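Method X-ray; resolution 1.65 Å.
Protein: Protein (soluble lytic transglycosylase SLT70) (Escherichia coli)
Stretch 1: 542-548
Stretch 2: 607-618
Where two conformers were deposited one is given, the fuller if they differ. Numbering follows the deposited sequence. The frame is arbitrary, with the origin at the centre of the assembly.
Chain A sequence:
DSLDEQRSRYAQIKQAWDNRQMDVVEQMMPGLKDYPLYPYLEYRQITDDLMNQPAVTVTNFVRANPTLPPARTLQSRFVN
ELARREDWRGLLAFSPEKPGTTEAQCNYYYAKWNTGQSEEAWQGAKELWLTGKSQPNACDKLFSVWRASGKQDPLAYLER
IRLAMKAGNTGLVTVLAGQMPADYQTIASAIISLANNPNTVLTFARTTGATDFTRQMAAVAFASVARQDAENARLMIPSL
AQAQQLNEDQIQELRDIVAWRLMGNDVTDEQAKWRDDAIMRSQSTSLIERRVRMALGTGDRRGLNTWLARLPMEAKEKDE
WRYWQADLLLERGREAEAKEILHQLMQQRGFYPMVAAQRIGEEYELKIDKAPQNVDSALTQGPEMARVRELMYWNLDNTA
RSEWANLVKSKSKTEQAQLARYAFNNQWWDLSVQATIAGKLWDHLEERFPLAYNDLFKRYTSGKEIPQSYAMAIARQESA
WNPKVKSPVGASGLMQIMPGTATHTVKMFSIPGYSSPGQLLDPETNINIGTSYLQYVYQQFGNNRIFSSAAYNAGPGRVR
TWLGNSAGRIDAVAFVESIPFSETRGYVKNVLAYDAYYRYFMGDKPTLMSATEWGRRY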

# COMPACT_ATOMS: atom_id res chain seq x y z
N GLY A 542 21.36 6.49 -19.41
CA GLY A 542 21.39 7.65 -20.29
C GLY A 542 20.65 8.91 -19.89
O GLY A 542 20.12 9.62 -20.76
N ASN A 543 20.58 9.18 -18.59
CA ASN A 543 19.94 10.39 -18.08
C ASN A 543 18.48 10.50 -18.50
O ASN A 543 17.97 11.59 -18.79
CB ASN A 543 20.73 11.63 -18.53
CG ASN A 543 22.09 11.76 -17.84
OD1 ASN A 543 22.60 10.81 -17.24
ND2 ASN A 543 22.68 12.95 -17.93
N ASN A 544 17.78 9.37 -18.43
CA ASN A 544 16.37 9.30 -18.79
C ASN A 544 15.56 8.97 -17.53
O ASN A 544 15.76 7.93 -16.93
CB ASN A 544 16.20 8.22 -19.87
CG ASN A 544 14.77 8.08 -20.33
OD1 ASN A 544 13.89 7.72 -19.54
ND2 ASN A 544 14.52 8.33 -21.62
N ARG A 545 14.67 9.88 -17.15
CA ARG A 545 13.88 9.72 -15.93
C ARG A 545 12.87 8.58 -15.94
O ARG A 545 12.48 8.08 -14.89
CB ARG A 545 13.22 11.04 -15.53
CG ARG A 545 14.24 12.13 -15.16
CD ARG A 545 13.55 13.48 -15.01
NE ARG A 545 12.75 13.72 -16.21
CZ ARG A 545 11.45 14.04 -16.21
NH1 ARG A 545 10.81 14.29 -15.07
NH2 ARG A 545 10.81 14.17 -17.37
N ILE A 546 12.46 8.14 -17.13
CA ILE A 546 11.53 7.01 -17.18
C ILE A 546 12.31 5.78 -16.72
O ILE A 546 11.85 5.03 -15.85
CB ILE A 546 10.97 6.79 -18.62
CG1 ILE A 546 10.04 7.96 -18.99
CG2 ILE A 546 10.24 5.45 -18.72
CD1 ILE A 546 9.59 7.96 -20.46
N PHE A 547 13.50 5.59 -17.30
CA PHE A 547 14.34 4.44 -16.95
C PHE A 547 14.85 4.49 -15.51
O PHE A 547 14.79 3.48 -14.80
CB PHE A 547 15.54 4.33 -17.90
CG PHE A 547 15.17 4.22 -19.36
CD1 PHE A 547 13.95 3.68 -19.74
CD2 PHE A 547 16.05 4.67 -20.35
CE1 PHE A 547 13.61 3.58 -21.09
CE2 PHE A 547 15.72 4.58 -21.70
CZ PHE A 547 14.49 4.03 -22.07
N SER A 548 15.32 5.65 -15.05
CA SER A 548 15.84 5.73 -13.69
C SER A 548 14.75 5.54 -12.64
O SER A 548 15.00 4.93 -11.60
CB SER A 548 16.60 7.03 -13.44
OG SER A 548 15.80 8.15 -13.73
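Stretch 2 607-618: TLMSATEWGRRY

Stretch 2 lies against the start of the helix that opens at R545, and its backbone comes nearest where the CA atoms of N544 and E613 are 6.1 Å apart. L608 and M609 lie by R545 and I546, E613 by N544 and R545, and R616 and Y618 by N544 and F547, with Y618 also by I546. Stretch 2 enters as a loop through S610 and runs as a short helix over 611-615; R616 (-64/154) and R617 (-88/138) are extended, and the chain ends at Y618. Together the two stretches bury 470 Å².

E613, its CA-to-CB bond pointing toward stretch 1, has the largest area covered by it, 86 Å². Its carboxylate sits in the angle between R545 N and the R545 guanidinium: R545 N donates to E613 OE2 at 2.9 Å (166°), and the guanidinium forms a salt bridge, with R545 NH2 to E613 OE1 at 2.8 Å and R545 NE to E613 OE2 at 3.0 Å. E613 OE1 lies near the guanidinium plane, at its edge, and the bond from NH2 is nearly straight (168°); that from NE is more bent (144°). R545 NH2 also donates to L608 O at 2.9 Å. Water 2 links R545 NH1 (2.9 Å) to L608 O (2.6 Å), alongside the direct NH2 bond. S610 N donates to E613 OE1 at 3.0 Å, while S610 OG caps E613 N at 3.0 Å, so S610 is bonded to both backbone and side chain of E613.

The Y618 side chain sits among N544, I546 and F547. Its OH accepts from N544 ND2 at 3.0 Å (166°), lies 3.6 Å from I546 CD1 and donates to E613 O at 2.7 Å. N544 OD1 caps F547 N at 3.1 Å. I546 CD1 is 4.0 Å from both M609 SD and Y618 CE2. F547 CZ approaches Y618 CE2 to 3.4 Å; the ring planes meet obliquely at 62°. Finally, R616 lays a guanidinium face against the F547 ring edge, R616 NE 3.6 Å from F547 CE2.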

# COMPACT_ATOMS: atom_id res chain seq x y z
N THR A 607 7.13 21.21 -18.31
CA THR A 607 6.91 20.30 -19.44
C THR A 607 7.14 18.88 -18.92
O THR A 607 8.10 18.63 -18.21
CB THR A 607 7.88 20.60 -20.60
OG1 THR A 607 7.80 22.00 -20.93
CG2 THR A 607 7.51 19.76 -21.84
N LEU A 608 6.26 17.95 -19.27
CA LEU A 608 6.37 16.58 -18.75
C LEU A 608 7.68 15.84 -18.99
O LEU A 608 8.21 15.19 -18.08
CB LEU A 608 5.20 15.73 -19.25
CG LEU A 608 5.17 14.33 -18.62
CD1 LEU A 608 4.78 14.43 -17.14
CD2 LEU A 608 4.20 13.44 -19.38
N MET A 609 8.15 15.87 -20.24
CA MET A 609 9.39 15.18 -20.61
C MET A 609 10.33 16.11 -21.35
O MET A 609 9.91 17.08 -21.99
CB MET A 609 9.08 13.98 -21.52
CG MET A 609 8.17 12.92 -20.90
SD MET A 609 8.10 11.43 -21.90
CE MET A 609 6.63 10.64 -21.30
N SER A 610 11.62 15.80 -21.27
CA SER A 610 12.64 16.56 -21.99
C SER A 610 12.49 16.18 -23.47
O SER A 610 11.87 15.16 -23.79
CB SER A 610 14.04 16.18 -21.50
OG SER A 610 14.41 14.87 -21.90
N ALA A 611 13.06 16.98 -24.36
CA ALA A 611 12.98 16.68 -25.79
C ALA A 611 13.61 15.31 -26.06
O ALA A 611 13.09 14.53 -26.85
CB ALA A 611 13.71 17.74 -26.59
N THR A 612 14.70 15.01 -25.35
CA THR A 612 15.39 13.74 -25.53
C THR A 612 14.54 12.55 -25.06
O THR A 612 14.42 11.55 -25.77
CB THR A 612 16.76 13.76 -24.83
OG1 THR A 612 17.57 14.77 -25.46
CG2 THR A 612 17.46 12.42 -24.96
N GLU A 613 13.91 12.68 -23.90
CA GLU A 613 13.06 11.61 -23.39
C GLU A 613 11.85 11.42 -24.31
O GLU A 613 11.47 10.29 -24.64
CB GLU A 613 12.56 11.97 -21.98
CG GLU A 613 13.65 11.91 -20.91
CD GLU A 613 13.23 12.59 -19.61
OE1 GLU A 613 12.32 13.44 -19.64
OE2 GLU A 613 13.84 12.29 -18.56
N TRP A 614 11.23 12.54 -24.69
CA TRP A 614 10.04 12.52 -25.55
C TRP A 614 10.26 11.90 -26.93
O TRP A 614 9.39 11.20 -27.44
CB TRP A 614 9.52 13.96 -25.72
CG TRP A 614 8.21 14.07 -26.47
CD1 TRP A 614 8.02 14.46 -27.78
CD2 TRP A 614 6.90 13.84 -25.94
NE1 TRP A 614 6.68 14.47 -28.09
CE2 TRP A 614 5.96 14.10 -26.98
CE3 TRP A 614 6.42 13.43 -24.69
CZ2 TRP A 614 4.58 13.97 -26.80
CZ3 TRP A 614 5.04 13.30 -24.51
CH2 TRP A 614 4.14 13.57 -25.57
N GLY A 615 11.44 12.14 -27.51
CA GLY A 615 11.73 11.67 -28.86
C GLY A 615 12.51 10.39 -29.07
O GLY A 615 12.60 9.90 -30.19
N ARG A 616 13.06 9.84 -27.99
CA ARG A 616 13.85 8.62 -28.03
C ARG A 616 13.03 7.40 -28.48
O ARG A 616 11.80 7.38 -28.34
CB ARG A 616 14.42 8.35 -26.63
CG ARG A 616 15.29 7.15 -26.56
CD ARG A 616 15.34 6.58 -25.17
NE ARG A 616 15.83 5.21 -25.24
CZ ARG A 616 17.10 4.86 -25.07
NH1 ARG A 616 18.00 5.78 -24.74
NH2 ARG A 616 17.45 3.59 -25.18
N ARG A 617 13.70 6.41 -29.06
CA ARG A 617 13.05 5.16 -29.44
C ARG A 617 13.15 4.28 -28.17
O ARG A 617 14.16 4.30 -27.47
CB ARG A 617 13.76 4.50 -30.63
CG ARG A 617 13.79 5.37 -31.89
CD ARG A 617 14.39 4.62 -33.10
NE ARG A 617 15.51 3.77 -32.71
CZ ARG A 617 15.54 2.44 -32.88
NH1 ARG A 617 14.53 1.82 -33.46
NH2 ARG A 617 16.60 1.74 -32.48
N TYR A 618 12.07 3.57 -27.85
CA TYR A 618 12.03 2.72 -26.66
C TYR A 618 11.83 1.26 -27.06
O TYR A 618 12.49 0.38 -26.47
CB TYR A 618 10.89 3.16 -25.72
CG TYR A 618 11.12 4.49 -25.04
CD1 TYR A 618 11.02 5.70 -25.74
CD2 TYR A 618 11.48 4.54 -23.68
CE1 TYR A 618 11.27 6.92 -25.11
CE2 TYR A 618 11.75 5.76 -23.06
CZ TYR A 618 11.64 6.93 -23.78
OH TYR A 618 11.92 8.12 -23.15
OXT TYR A 618 11.01 0.99 -27.97
O HOH W 1 16.12 14.04 -17.81
O HOH W 2 8.17 15.50 -15.47